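Local coordinates for peptidoglycan-recognition protein LB (Drosophila melanogaster, PDB 7NSZ) that hydrolyses the amide link between N-acetylmuramoyl residues and L-amino acids in bacterial peptidoglycan, a zinc-dependent reaction of insect innate immunity, at residues P39-H44 with G143-A148; P104-K109 with K150-R155; V111-I116 with K133-F138; Q127-A132 with S172-F177. The protein carries 1 engineered substitution. All blocks are in the same frame, centred on the assembly; numbering follows the deposited sequence.

Contact 3 is the most deeply placed of the four: three buried aliphatic residues join the central strand 110-115 to helix 126-142. The same helix serves contact 4, where the loop after helix 165-171 brings a tryptophan against it, so the chemistry shifts from branched aliphatic to aliphatic-aromatic while the touching residues stay buried. Contacts 1 and 2 lie partly at the surface and share the zinc ion, to which each contributes one histidine. They meet along the neighbouring strands 38-45 and 149-153, where backbone hydrogen bonds do the joining. Their own cross-contacts are looser and mix aliphatic carbons with proline, aspartate, tyrosine and histidine, most of them only partly buried.

Contact 1: residues P39-H44 with G143-A148; sequences PYVIIH and GYIDPA. With ZN (zinc ion), chain B.
Val41 and Ile145 make the buried part of the contact between residues 39-44 and 143-148, crossing at about a right angle, with the CG2 methyl of Val41 lying 4.1 Å from CG2 of Ile145 and 4.2 Å from its CD1. With CG1 of Val41 anti to the backbone N (chi1 175°), CG2 is left beside the N, where it meets the methyls of both branches of the isoleucine. Beta-branched residues suit these extended backbones and fill space close to the chain. Nearer the surface, CA of Pro39 rests 4.0 Å from CB of Asp146, at a corner of the chain where the restricted phi of proline suits the turn.

Polar bonding stays local. Asp146 turns its carboxylate back on its own chain, where OD2 accepts from Ala148 N at 2.8 Å through the anti lone pair, an Asx turn across the corner at Pro147 and Ala148.

Metal bonding belongs to the far end of the strand: ND1 of His44 binds the zinc ion at 2.1 Å, and its NE2 is hydrogen-bonded to His102. With hydrophobic contact at one end and coordination at the other, the strand ties the amidase metal site to the apolar interior.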
loop_
_atom_site.group_PDB
_atom_site.type_symbol
_atom_site.label_atom_id
_atom_site.label_comp_id
_atom_site.label_asym_id
_atom_site.label_seq_id
_atom_site.Cartn_x
_atom_site.Cartn_y
_atom_site.Cartn_z
ATOM N N PRO A 39 -10.377 9.502 0.175
ATOM C CA PRO A 39 -11.223 9.162 1.302
ATOM C C PRO A 39 -10.955 7.780 1.883
ATOM O O PRO A 39 -11.482 7.526 2.938
ATOM C CB PRO A 39 -12.637 9.263 0.697
ATOM C CG PRO A 39 -12.444 8.950 -0.734
ATOM C CD PRO A 39 -11.125 9.599 -1.094
ATOM N N TYR A 40 -10.148 6.931 1.206
ATOM C CA TYR A 40 -9.815 5.581 1.697
ATOM C C TYR A 40 -8.321 5.320 1.673
ATOM O O TYR A 40 -7.567 5.815 0.806
ATOM C CB TYR A 40 -10.472 4.512 0.838
ATOM C CG TYR A 40 -11.978 4.571 0.873
ATOM C CD1 TYR A 40 -12.673 5.313 -0.062
ATOM C CD2 TYR A 40 -12.685 3.976 1.914
ATOM C CE1 TYR A 40 -14.060 5.396 -0.023
ATOM C CE2 TYR A 40 -14.068 4.052 1.966
ATOM C CZ TYR A 40 -14.738 4.761 1.008
ATOM O OH TYR A 40 -16.111 4.777 1.126
ATOM N N VAL A 41 -7.928 4.495 2.625
ATOM C CA VAL A 41 -6.593 3.859 2.677
ATOM C C VAL A 41 -6.848 2.365 2.669
ATOM O O VAL A 41 -7.591 1.875 3.545
ATOM C CB VAL A 41 -5.775 4.292 3.894
ATOM C CG1 VAL A 41 -4.472 3.538 3.977
ATOM C CG2 VAL A 41 -5.557 5.781 3.933
ATOM N N ILE A 42 -6.261 1.665 1.707
ATOM C CA ILE A 42 -6.428 0.190 1.597
ATOM C C ILE A 42 -5.093 -0.450 1.876
ATOM O O ILE A 42 -4.077 -0.155 1.216
ATOM C CB ILE A 42 -6.924 -0.267 0.228
ATOM C CG1 ILE A 42 -8.032 0.604 -0.327
ATOM C CG2 ILE A 42 -7.269 -1.734 0.220
ATOM C CD1 ILE A 42 -9.248 0.629 0.473
ATOM N N ILE A 43 -5.071 -1.375 2.813
ATOM C CA ILE A 43 -3.859 -2.119 3.201
ATOM C C ILE A 43 -3.790 -3.464 2.517
ATOM O O ILE A 43 -4.805 -4.188 2.450
ATOM C CB ILE A 43 -3.779 -2.298 4.738
ATOM C CG1 ILE A 43 -3.874 -0.967 5.472
ATOM C CG2 ILE A 43 -2.562 -3.077 5.129
ATOM C CD1 ILE A 43 -2.810 0.038 5.118
ATOM N N HIS A 44 -2.618 -3.795 2.029
ATOM C CA HIS A 44 -2.261 -5.049 1.338
ATOM C C HIS A 44 -1.047 -5.677 1.964
ATOM O O HIS A 44 -0.211 -4.969 2.590
ATOM C CB HIS A 44 -1.979 -4.772 -0.172
ATOM C CG HIS A 44 -3.062 -4.043 -0.864
ATOM N ND1 HIS A 44 -4.012 -4.765 -1.584
ATOM C CD2 HIS A 44 -3.353 -2.756 -1.076
ATOM C CE1 HIS A 44 -4.825 -3.955 -2.171
ATOM N NE2 HIS A 44 -4.483 -2.680 -1.886
ATOM N N GLY A 143 -2.559 16.915 3.086
ATOM C CA GLY A 143 -3.833 17.095 2.403
ATOM C C GLY A 143 -4.068 16.082 1.282
ATOM O O GLY A 143 -5.057 16.240 0.564
ATOM N N TYR A 144 -3.256 15.031 1.188
ATOM C CA TYR A 144 -3.453 13.947 0.188
ATOM C C TYR A 144 -4.466 12.912 0.664
ATOM O O TYR A 144 -5.028 12.175 -0.191
ATOM C CB TYR A 144 -2.139 13.214 -0.137
ATOM C CG TYR A 144 -1.055 14.101 -0.701
ATOM C CD1 TYR A 144 0.210 14.060 -0.159
ATOM C CD2 TYR A 144 -1.269 14.934 -1.777
ATOM C CE1 TYR A 144 1.249 14.840 -0.637
ATOM C CE2 TYR A 144 -0.255 15.751 -2.251
ATOM C CZ TYR A 144 0.998 15.704 -1.667
ATOM O OH TYR A 144 2.031 16.477 -2.140
ATOM N N ILE A 145 -4.628 12.760 1.982
ATOM C CA ILE A 145 -5.573 11.780 2.579
ATOM C C ILE A 145 -6.621 12.549 3.383
ATOM O O ILE A 145 -6.221 13.449 4.160
ATOM C CB ILE A 145 -4.826 10.774 3.466
ATOM C CG1 ILE A 145 -3.810 10.000 2.649
ATOM C CG2 ILE A 145 -5.852 9.880 4.125
ATOM C CD1 ILE A 145 -2.992 9.026 3.415
ATOM N N ASP A 146 -7.892 12.292 3.156
ATOM C CA ASP A 146 -8.962 12.967 3.909
ATOM C C ASP A 146 -8.701 12.800 5.400
ATOM O O ASP A 146 -8.392 11.719 5.874
ATOM C CB ASP A 146 -10.291 12.382 3.468
ATOM C CG ASP A 146 -11.451 13.234 3.904
ATOM O OD1 ASP A 146 -12.043 13.848 2.988
ATOM O OD2 ASP A 146 -11.702 13.288 5.154
ATOM N N PRO A 147 -8.842 13.868 6.221
ATOM C CA PRO A 147 -8.695 13.720 7.664
ATOM C C PRO A 147 -9.692 12.747 8.305
ATOM O O PRO A 147 -9.351 12.228 9.309
ATOM C CB PRO A 147 -8.910 15.139 8.229
ATOM C CG PRO A 147 -9.592 15.898 7.124
ATOM C CD PRO A 147 -9.179 15.240 5.819
ATOM N N ALA A 148 -10.816 12.497 7.652
ATOM C CA ALA A 148 -11.805 11.469 8.056
ATOM C C ALA A 148 -11.740 10.236 7.154
ATOM O O ALA A 148 -12.772 9.559 6.947
ATOM C CB ALA A 148 -13.188 12.059 8.026
HETATM ZN ZN ZN B . -4.178 -6.825 -1.706
#

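Contact 2: residues P104-K109 with K150-R155; sequences PKYNDK and KLLGHR. With ZN (zinc ion), chain B.
Tyr106 meets Leu152 across this contact, and the tyrosine can be followed outward from its backbone. Its CB points toward strand 149-153, and CG stands anti to the carbonyl carbon (chi1 -71°), which directs the ring toward Leu152. On the CD1 side the ring edge has Pro104 O in its plane. On the other side CE2 comes 4.0 Å from CD1 of Leu152, the two side chains crossing at about a right angle and the methyl approaching the ring obliquely. Tyrosine suits a partly exposed position such as this, because its ring can cover an aliphatic neighbour while its hydroxyl tolerates water; leucine supplies a slender, forked end from a buried position on the edge strand. Beyond the two segments, the tyrosine ring meets Tyr40 edge-to-face, and the side chain touches Val157 and Ile180.

The loop that carries Tyr106 is braced from within. A type I turn runs from Tyr106 to Lys109, closed by Lys109 N bonding to Tyr106 O at 3.1 Å. The lysine side chain folds back over it: NZ forms a salt bridge at 3.0 Å with OD1 of Asp108, which offers its syn lone pair, and gives a second bond to Lys105 O at 2.8 Å, tilted 30° from the carbonyl plane.

At the other end of the contact Pro104 CD lies 4.5 Å from NE2 of His154, a loose, oblique approach to the imidazole. The other ring nitrogen, ND1, binds the zinc ion at 2.1 Å, and His44 and Cys162 add the other protein ligands: this is the His-His-Cys zinc site of the amidase-type peptidoglycan-recognition proteins.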
loop_
_atom_site.group_PDB
_atom_site.type_symbol
_atom_site.label_atom_id
_atom_site.label_comp_id
_atom_site.label_asym_id
_atom_site.label_seq_id
_atom_site.Cartn_x
_atom_site.Cartn_y
_atom_site.Cartn_z
ATOM N N PRO A 104 -10.222 -2.946 -6.843
ATOM C CA PRO A 104 -11.366 -2.593 -7.708
ATOM C C PRO A 104 -12.423 -1.751 -6.986
ATOM O O PRO A 104 -12.762 -2.067 -5.851
ATOM C CB PRO A 104 -11.898 -3.979 -8.119
ATOM C CG PRO A 104 -10.695 -4.898 -8.056
ATOM C CD PRO A 104 -9.855 -4.361 -6.886
ATOM N N LYS A 105 -12.883 -0.703 -7.641
ATOM C CA LYS A 105 -13.905 0.253 -7.174
ATOM C C LYS A 105 -13.282 1.282 -6.231
ATOM O O LYS A 105 -13.973 2.279 -5.939
ATOM C CB LYS A 105 -15.068 -0.413 -6.414
ATOM C CG LYS A 105 -15.743 -1.598 -7.058
ATOM C CD LYS A 105 -16.488 -1.157 -8.237
ATOM C CE LYS A 105 -17.394 -2.232 -8.797
ATOM N NZ LYS A 105 -18.244 -1.684 -9.866
ATOM N N TYR A 106 -12.001 1.140 -5.847
ATOM C CA TYR A 106 -11.337 2.128 -4.965
ATOM C C TYR A 106 -10.092 2.738 -5.579
ATOM O O TYR A 106 -9.418 3.529 -4.921
ATOM C CB TYR A 106 -10.966 1.462 -3.645
ATOM C CG TYR A 106 -12.179 1.158 -2.802
ATOM C CD1 TYR A 106 -12.977 0.047 -3.029
ATOM C CD2 TYR A 106 -12.545 2.012 -1.787
ATOM C CE1 TYR A 106 -14.091 -0.218 -2.250
ATOM C CE2 TYR A 106 -13.679 1.808 -1.027
ATOM C CZ TYR A 106 -14.435 0.676 -1.250
ATOM O OH TYR A 106 -15.522 0.424 -0.462
ATOM N N ASN A 107 -9.725 2.340 -6.801
ATOM C CA ASN A 107 -8.406 2.742 -7.350
ATOM C C ASN A 107 -8.302 4.241 -7.564
ATOM O O ASN A 107 -7.200 4.803 -7.438
ATOM C CB ASN A 107 -8.130 1.988 -8.644
ATOM C CG ASN A 107 -7.751 0.556 -8.368
ATOM O OD1 ASN A 107 -6.957 0.259 -7.469
ATOM N ND2 ASN A 107 -8.290 -0.350 -9.165
ATOM N N ASP A 108 -9.423 4.918 -7.834
ATOM C CA ASP A 108 -9.415 6.382 -8.067
ATOM C C ASP A 108 -9.848 7.131 -6.797
ATOM O O ASP A 108 -10.196 8.298 -6.923
ATOM C CB ASP A 108 -10.361 6.735 -9.221
ATOM C CG ASP A 108 -11.826 6.445 -8.857
ATOM O OD1 ASP A 108 -12.122 5.793 -7.817
ATOM O OD2 ASP A 108 -12.687 6.818 -9.681
ATOM N N LYS A 109 -9.774 6.521 -5.618
ATOM C CA LYS A 109 -10.233 7.225 -4.389
ATOM C C LYS A 109 -9.516 6.676 -3.150
ATOM O O LYS A 109 -10.040 6.745 -2.024
ATOM C CB LYS A 109 -11.751 7.072 -4.256
ATOM C CG LYS A 109 -12.231 5.638 -4.189
ATOM C CD LYS A 109 -13.734 5.446 -3.939
ATOM C CE LYS A 109 -14.589 5.931 -5.084
ATOM N NZ LYS A 109 -14.530 5.042 -6.267
ATOM N N LYS A 150 -11.344 6.504 5.714
ATOM C CA LYS A 150 -11.691 5.148 6.172
ATOM C C LYS A 150 -10.557 4.191 5.835
ATOM O O LYS A 150 -10.073 4.208 4.655
ATOM C CB LYS A 150 -12.992 4.643 5.573
ATOM C CG LYS A 150 -14.194 5.394 6.127
ATOM C CD LYS A 150 -15.484 5.113 5.392
ATOM C CE LYS A 150 -16.605 5.972 5.922
ATOM N NZ LYS A 150 -16.684 7.272 5.206
ATOM N N LEU A 151 -10.136 3.392 6.785
ATOM C CA LEU A 151 -9.076 2.380 6.641
ATOM C C LEU A 151 -9.705 1.006 6.405
ATOM O O LEU A 151 -10.550 0.565 7.254
ATOM C CB LEU A 151 -8.171 2.406 7.891
ATOM C CG LEU A 151 -7.054 1.378 7.898
ATOM C CD1 LEU A 151 -5.931 1.833 6.964
ATOM C CD2 LEU A 151 -6.549 1.199 9.314
ATOM N N LEU A 152 -9.254 0.308 5.350
ATOM C CA LEU A 152 -9.782 -1.034 4.993
ATOM C C LEU A 152 -8.646 -1.967 4.624
ATOM O O LEU A 152 -7.572 -1.505 4.253
ATOM C CB LEU A 152 -10.699 -0.922 3.770
ATOM C CG LEU A 152 -11.889 -0.007 3.866
ATOM C CD1 LEU A 152 -12.504 0.189 2.468
ATOM C CD2 LEU A 152 -12.936 -0.547 4.843
ATOM N N GLY A 153 -8.821 -3.253 4.783
ATOM C CA GLY A 153 -7.986 -4.240 4.122
ATOM C C GLY A 153 -8.602 -4.619 2.792
ATOM O O GLY A 153 -9.816 -4.529 2.588
ATOM N N HIS A 154 -7.764 -5.055 1.882
ATOM C CA HIS A 154 -8.219 -5.521 0.556
ATOM C C HIS A 154 -9.359 -6.534 0.639
ATOM O O HIS A 154 -10.300 -6.399 -0.130
ATOM C CB HIS A 154 -7.010 -6.062 -0.166
ATOM C CG HIS A 154 -7.159 -6.352 -1.622
ATOM N ND1 HIS A 154 -6.139 -6.871 -2.357
ATOM C CD2 HIS A 154 -8.220 -6.349 -2.451
ATOM C CE1 HIS A 154 -6.557 -7.113 -3.584
ATOM N NE2 HIS A 154 -7.798 -6.764 -3.692
ATOM N N ARG A 155 -9.285 -7.446 1.604
ATOM C CA ARG A 155 -10.295 -8.531 1.739
ATOM C C ARG A 155 -11.673 -7.924 1.994
ATOM O O ARG A 155 -12.645 -8.695 1.835
ATOM C CB ARG A 155 -9.884 -9.472 2.862
ATOM C CG ARG A 155 -9.771 -8.824 4.221
ATOM C CD ARG A 155 -9.772 -9.816 5.386
ATOM N NE ARG A 155 -8.635 -10.707 5.264
ATOM C CZ ARG A 155 -8.423 -11.769 6.039
ATOM N NH1 ARG A 155 -9.235 -11.979 7.062
ATOM N NH2 ARG A 155 -7.410 -12.571 5.840
HETATM ZN ZN ZN B . -4.178 -6.825 -1.706
#

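Contact 3: residues V111-I116 with K133-F138; sequences VGIVLI and KNLIAF
Ile113 sends its CD1 methyl from strand 110-115 against two residues of helix 126-142, Leu135 and Ile136. The methyl comes 3.7 Å from CG1 of Ile136 and 3.9 Å from CD2 of Leu135, while the CG1 methylene behind it lies 4.0 Å from that same leucine methyl. One strand residue thus touches two successive positions of the helix, and the contact is wholly apolar.

The two partners are met in different ways. Leu135 points toward the strand and reaches Ile113 tip to tip; its CG stands opposite the backbone N (chi1 174°), extending the side chain from the helix until CD2 arrives at the end of the isoleucine. Ile136 leaves the helix at its flank, and its side chain runs at a slant to that of Ile113, so that the CG1 methylene rather than the terminal methyl makes the nearest approach; CD1 of Ile136 stands 4.2 Å from the strand methyl. On the strand side, Ile113 has CG1 anti to the carbonyl carbon with chi2 extended at 169°, which projects CD1 toward the helix; together Ile113 and Leu135 span the 9.1 Å between their CA atoms. Leucine, unbranched at CB, is easily accommodated in a helix and brings its forked end to the sheet; Ile113, beta-branched, suits the extended strand.

All three residues are buried in the layer between sheet and helix. Ile113 is flanked there by Val41 and Ile43 of strand 38-45 and by Ile84 of strand 82-84, Leu135 also rests on Phe82 of strand 82-84, and Ile136 on Val41, so that helix 126-142 packs across three neighbouring strands of the mixed sheet.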
loop_
_atom_site.group_PDB
_atom_site.type_symbol
_atom_site.label_atom_id
_atom_site.label_comp_id
_atom_site.label_asym_id
_atom_site.label_seq_id
_atom_site.Cartn_x
_atom_site.Cartn_y
_atom_site.Cartn_z
ATOM N N VAL A 111 -5.435 5.475 -1.188
ATOM C CA VAL A 111 -4.006 5.185 -1.121
ATOM C C VAL A 111 -3.920 3.708 -0.842
ATOM O O VAL A 111 -4.348 3.247 0.225
ATOM C CB VAL A 111 -3.297 6.040 -0.066
ATOM C CG1 VAL A 111 -1.822 5.764 -0.029
ATOM C CG2 VAL A 111 -3.603 7.486 -0.260
ATOM N N GLY A 112 -3.315 2.973 -1.761
ATOM C CA GLY A 112 -3.043 1.541 -1.610
ATOM C C GLY A 112 -1.640 1.300 -1.085
ATOM O O GLY A 112 -0.686 1.607 -1.815
ATOM N N ILE A 113 -1.497 0.709 0.099
ATOM C CA ILE A 113 -0.196 0.557 0.768
ATOM C C ILE A 113 0.087 -0.919 0.899
ATOM O O ILE A 113 -0.767 -1.609 1.503
ATOM C CB ILE A 113 -0.185 1.234 2.156
ATOM C CG1 ILE A 113 -0.542 2.718 2.071
ATOM C CG2 ILE A 113 1.155 1.018 2.859
ATOM C CD1 ILE A 113 -0.805 3.374 3.459
ATOM N N VAL A 114 1.156 -1.413 0.321
ATOM C CA VAL A 114 1.540 -2.837 0.467
ATOM C C VAL A 114 2.652 -2.935 1.507
ATOM O O VAL A 114 3.692 -2.287 1.442
ATOM C CB VAL A 114 1.934 -3.466 -0.880
ATOM C CG1 VAL A 114 3.168 -2.849 -1.515
ATOM C CG2 VAL A 114 2.112 -4.967 -0.722
ATOM N N LEU A 115 2.449 -3.816 2.483
ATOM C CA LEU A 115 3.493 -4.215 3.425
ATOM C C LEU A 115 4.169 -5.444 2.838
ATOM O O LEU A 115 3.530 -6.488 2.712
ATOM C CB LEU A 115 2.949 -4.470 4.836
ATOM C CG LEU A 115 2.800 -3.221 5.698
ATOM C CD1 LEU A 115 1.666 -2.337 5.294
ATOM C CD2 LEU A 115 2.633 -3.626 7.187
ATOM N N ILE A 116 5.387 -5.311 2.357
ATOM C CA ILE A 116 6.076 -6.403 1.638
ATOM C C ILE A 116 6.211 -7.595 2.599
ATOM O O ILE A 116 6.625 -7.441 3.768
ATOM C CB ILE A 116 7.441 -5.943 1.089
ATOM C CG1 ILE A 116 7.236 -4.834 0.055
ATOM C CG2 ILE A 116 8.244 -7.089 0.504
ATOM C CD1 ILE A 116 8.472 -4.021 -0.239
ATOM N N LYS A 133 1.876 3.691 9.512
ATOM C CA LYS A 133 1.109 4.733 10.244
ATOM C C LYS A 133 1.704 6.130 9.954
ATOM O O LYS A 133 0.912 7.052 9.772
ATOM C CB LYS A 133 1.079 4.459 11.742
ATOM C CG LYS A 133 0.399 3.150 12.099
ATOM C CD LYS A 133 0.607 2.840 13.597
ATOM C CE LYS A 133 0.025 1.519 14.049
ATOM N NZ LYS A 133 0.230 1.292 15.502
ATOM N N ASN A 134 3.026 6.209 9.869
ATOM C CA ASN A 134 3.685 7.509 9.589
ATOM C C ASN A 134 3.343 7.997 8.173
ATOM O O ASN A 134 3.016 9.173 7.943
ATOM C CB ASN A 134 5.187 7.389 9.784
ATOM C CG ASN A 134 5.546 7.273 11.259
ATOM O OD1 ASN A 134 4.795 7.728 12.124
ATOM N ND2 ASN A 134 6.668 6.643 11.556
ATOM N N LEU A 135 3.297 7.079 7.199
ATOM C CA LEU A 135 2.906 7.463 5.834
ATOM C C LEU A 135 1.487 8.025 5.821
ATOM O O LEU A 135 1.220 9.031 5.171
ATOM C CB LEU A 135 3.028 6.242 4.931
ATOM C CG LEU A 135 2.528 6.412 3.512
ATOM C CD1 LEU A 135 3.252 7.519 2.744
ATOM C CD2 LEU A 135 2.586 5.105 2.759
ATOM N N ILE A 136 0.558 7.347 6.489
ATOM C CA ILE A 136 -0.842 7.812 6.536
ATOM C C ILE A 136 -0.890 9.193 7.192
ATOM O O ILE A 136 -1.558 10.085 6.680
ATOM C CB ILE A 136 -1.731 6.759 7.214
ATOM C CG1 ILE A 136 -1.747 5.432 6.435
ATOM C CG2 ILE A 136 -3.112 7.358 7.452
ATOM C CD1 ILE A 136 -2.289 4.265 7.232
ATOM N N ALA A 137 -0.220 9.336 8.318
ATOM C CA ALA A 137 -0.175 10.610 9.070
ATOM C C ALA A 137 0.395 11.731 8.189
ATOM O O ALA A 137 -0.213 12.812 8.113
ATOM C CB ALA A 137 0.646 10.462 10.342
ATOM N N PHE A 138 1.435 11.456 7.441
ATOM C CA PHE A 138 2.065 12.442 6.524
ATOM C C PHE A 138 1.095 12.799 5.393
ATOM O O PHE A 138 0.956 13.982 4.990
ATOM C CB PHE A 138 3.361 11.903 5.922
#

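Contact 4: residues Q127-A132 with S172-F177; sequences QMLDAA and SSWPHF
Trp174 meets Leu129 and Ala132 of helix 126-142 through the six-membered ring of its indole, an apolar contact: CZ2 of Trp174 lies 4.1 Å from CD2 of Leu129, and its CH2 lies 3.8 Å from CB of Ala132. The leucine methyl comes at the ring edge, near its plane, whereas the alanine methyl approaches obliquely. Leu129 and Trp174 cross at about a right angle. Three residues apart, Leu129 and Ala132 stand almost one turn from each other, so both can serve the same ring; the small alanine lets the indole come close to the helix backbone, and the leucine fills the space beside it. Trp174 holds CG anti to its carbonyl carbon (chi1 -67°), which directs the indole toward the helix.

Among polar contacts, NE1 is hydrogen-bonded to OE2 of Glu170, which satisfies this N-H of a buried residue; Lys133 separately makes a cation-pi contact with the ring. Trp174 opens a type II turn that ends at Phe177, closed by a weak bond from Phe177 N to Trp174 O.

Trp174 also touches Leu151, so that its side chain links helix 126-142 to edge strand 149-153, beside which the loop runs through the backbone bond of His176 with Leu151.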
loop_
_atom_site.group_PDB
_atom_site.type_symbol
_atom_site.label_atom_id
_atom_site.label_comp_id
_atom_site.label_asym_id
_atom_site.label_seq_id
_atom_site.Cartn_x
_atom_site.Cartn_y
_atom_site.Cartn_z
ATOM N N GLN A 127 8.777 -1.831 12.958
ATOM C CA GLN A 127 9.226 -0.747 12.046
ATOM C C GLN A 127 8.322 -0.659 10.812
ATOM O O GLN A 127 8.186 0.438 10.256
ATOM C CB GLN A 127 10.706 -0.894 11.675
ATOM C CG GLN A 127 11.074 -2.114 10.860
ATOM C CD GLN A 127 11.393 -3.351 11.665
ATOM O OE1 GLN A 127 11.033 -3.421 12.844
ATOM N NE2 GLN A 127 11.972 -4.338 11.003
ATOM N N MET A 128 7.764 -1.777 10.353
ATOM C CA MET A 128 6.829 -1.767 9.196
ATOM C C MET A 128 5.516 -1.141 9.637
ATOM O O MET A 128 4.936 -0.352 8.900
ATOM C CB MET A 128 6.620 -3.170 8.638
ATOM C CG MET A 128 7.886 -3.764 8.057
ATOM S SD MET A 128 7.553 -5.345 7.255
ATOM C CE MET A 128 6.676 -4.740 5.818
ATOM N N LEU A 129 5.010 -1.521 10.808
ATOM C CA LEU A 129 3.717 -0.975 11.289
ATOM C C LEU A 129 3.826 0.533 11.524
ATOM O O LEU A 129 2.972 1.308 11.094
ATOM C CB LEU A 129 3.261 -1.686 12.552
ATOM C CG LEU A 129 3.125 -3.191 12.427
ATOM C CD1 LEU A 129 2.768 -3.780 13.811
ATOM C CD2 LEU A 129 2.142 -3.650 11.367
ATOM N N ASP A 130 4.918 0.956 12.152
ATOM C CA ASP A 130 5.190 2.380 12.369
ATOM C C ASP A 130 5.324 3.131 11.038
ATOM O O ASP A 130 4.772 4.242 10.894
ATOM C CB ASP A 130 6.462 2.533 13.191
ATOM C CG ASP A 130 6.290 2.197 14.672
ATOM O OD1 ASP A 130 5.130 2.055 15.111
ATOM O OD2 ASP A 130 7.327 2.184 15.374
ATOM N N ALA A 131 6.054 2.560 10.069
ATOM C CA ALA A 131 6.197 3.243 8.769
ATOM C C ALA A 131 4.836 3.455 8.127
ATOM O O ALA A 131 4.552 4.524 7.582
ATOM C CB ALA A 131 7.082 2.443 7.885
ATOM N N ALA A 132 3.956 2.448 8.150
ATOM C CA ALA A 132 2.636 2.573 7.498
ATOM C C ALA A 132 1.861 3.686 8.174
ATOM O O ALA A 132 1.270 4.491 7.515
ATOM C CB ALA A 132 1.890 1.268 7.465
ATOM N N SER A 172 -7.149 -3.868 12.103
ATOM C CA SER A 172 -8.477 -3.742 12.764
ATOM C C SER A 172 -8.356 -2.947 14.058
ATOM O O SER A 172 -9.391 -2.450 14.514
ATOM C CB SER A 172 -9.175 -5.042 13.004
ATOM O OG SER A 172 -9.363 -5.789 11.802
ATOM N N SER A 173 -7.154 -2.785 14.596
ATOM C CA SER A 173 -6.965 -2.019 15.857
ATOM C C SER A 173 -6.491 -0.597 15.578
ATOM O O SER A 173 -6.184 0.117 16.542
ATOM C CB SER A 173 -5.971 -2.729 16.728
ATOM O OG SER A 173 -4.631 -2.546 16.271
ATOM N N TRP A 174 -6.255 -0.218 14.310
ATOM C CA TRP A 174 -5.773 1.128 13.972
ATOM C C TRP A 174 -6.921 2.128 13.978
ATOM O O TRP A 174 -8.075 1.820 13.667
ATOM C CB TRP A 174 -5.066 1.148 12.607
ATOM C CG TRP A 174 -3.781 0.392 12.556
ATOM C CD1 TRP A 174 -3.271 -0.443 13.510
ATOM C CD2 TRP A 174 -2.901 0.296 11.434
ATOM N NE1 TRP A 174 -2.111 -0.996 13.070
ATOM C CE2 TRP A 174 -1.844 -0.556 11.802
ATOM C CE3 TRP A 174 -2.861 0.925 10.174
ATOM C CZ2 TRP A 174 -0.793 -0.876 10.943
ATOM C CZ3 TRP A 174 -1.825 0.616 9.326
ATOM C CH2 TRP A 174 -0.805 -0.254 9.702
ATOM N N PRO A 175 -6.578 3.408 14.213
ATOM C CA PRO A 175 -7.512 4.495 13.974
ATOM C C PRO A 175 -8.131 4.397 12.577
ATOM O O PRO A 175 -7.455 4.119 11.581
ATOM C CB PRO A 175 -6.688 5.793 14.080
ATOM C CG PRO A 175 -5.393 5.402 14.717
ATOM C CD PRO A 175 -5.253 3.898 14.615
ATOM N N HIS A 176 -9.392 4.707 12.511
ATOM C CA HIS A 176 -10.140 4.911 11.248
ATOM C C HIS A 176 -10.527 3.576 10.599
ATOM O O HIS A 176 -11.189 3.629 9.557
ATOM C CB HIS A 176 -9.356 5.786 10.252
ATOM C CG HIS A 176 -9.159 7.196 10.698
ATOM N ND1 HIS A 176 -9.727 8.236 10.037
ATOM C CD2 HIS A 176 -8.463 7.720 11.737
ATOM C CE1 HIS A 176 -9.384 9.382 10.657
ATOM N NE2 HIS A 176 -8.621 9.071 11.693
ATOM N N PHE A 177 -10.176 2.439 11.165
ATOM C CA PHE A 177 -10.624 1.136 10.635
ATOM C C PHE A 177 -12.138 1.098 10.662
ATOM O O PHE A 177 -12.765 1.561 11.646
ATOM C CB PHE A 177 -10.054 0.001 11.468
ATOM C CG PHE A 177 -10.525 -1.329 10.955
ATOM C CD1 PHE A 177 -9.981 -1.904 9.806
ATOM C CD2 PHE A 177 -11.549 -2.000 11.618
ATOM C CE1 PHE A 177 -10.490 -3.090 9.307
ATOM C CE2 PHE A 177 -12.039 -3.196 11.107
ATOM C CZ PHE A 177 -11.484 -3.753 9.982
#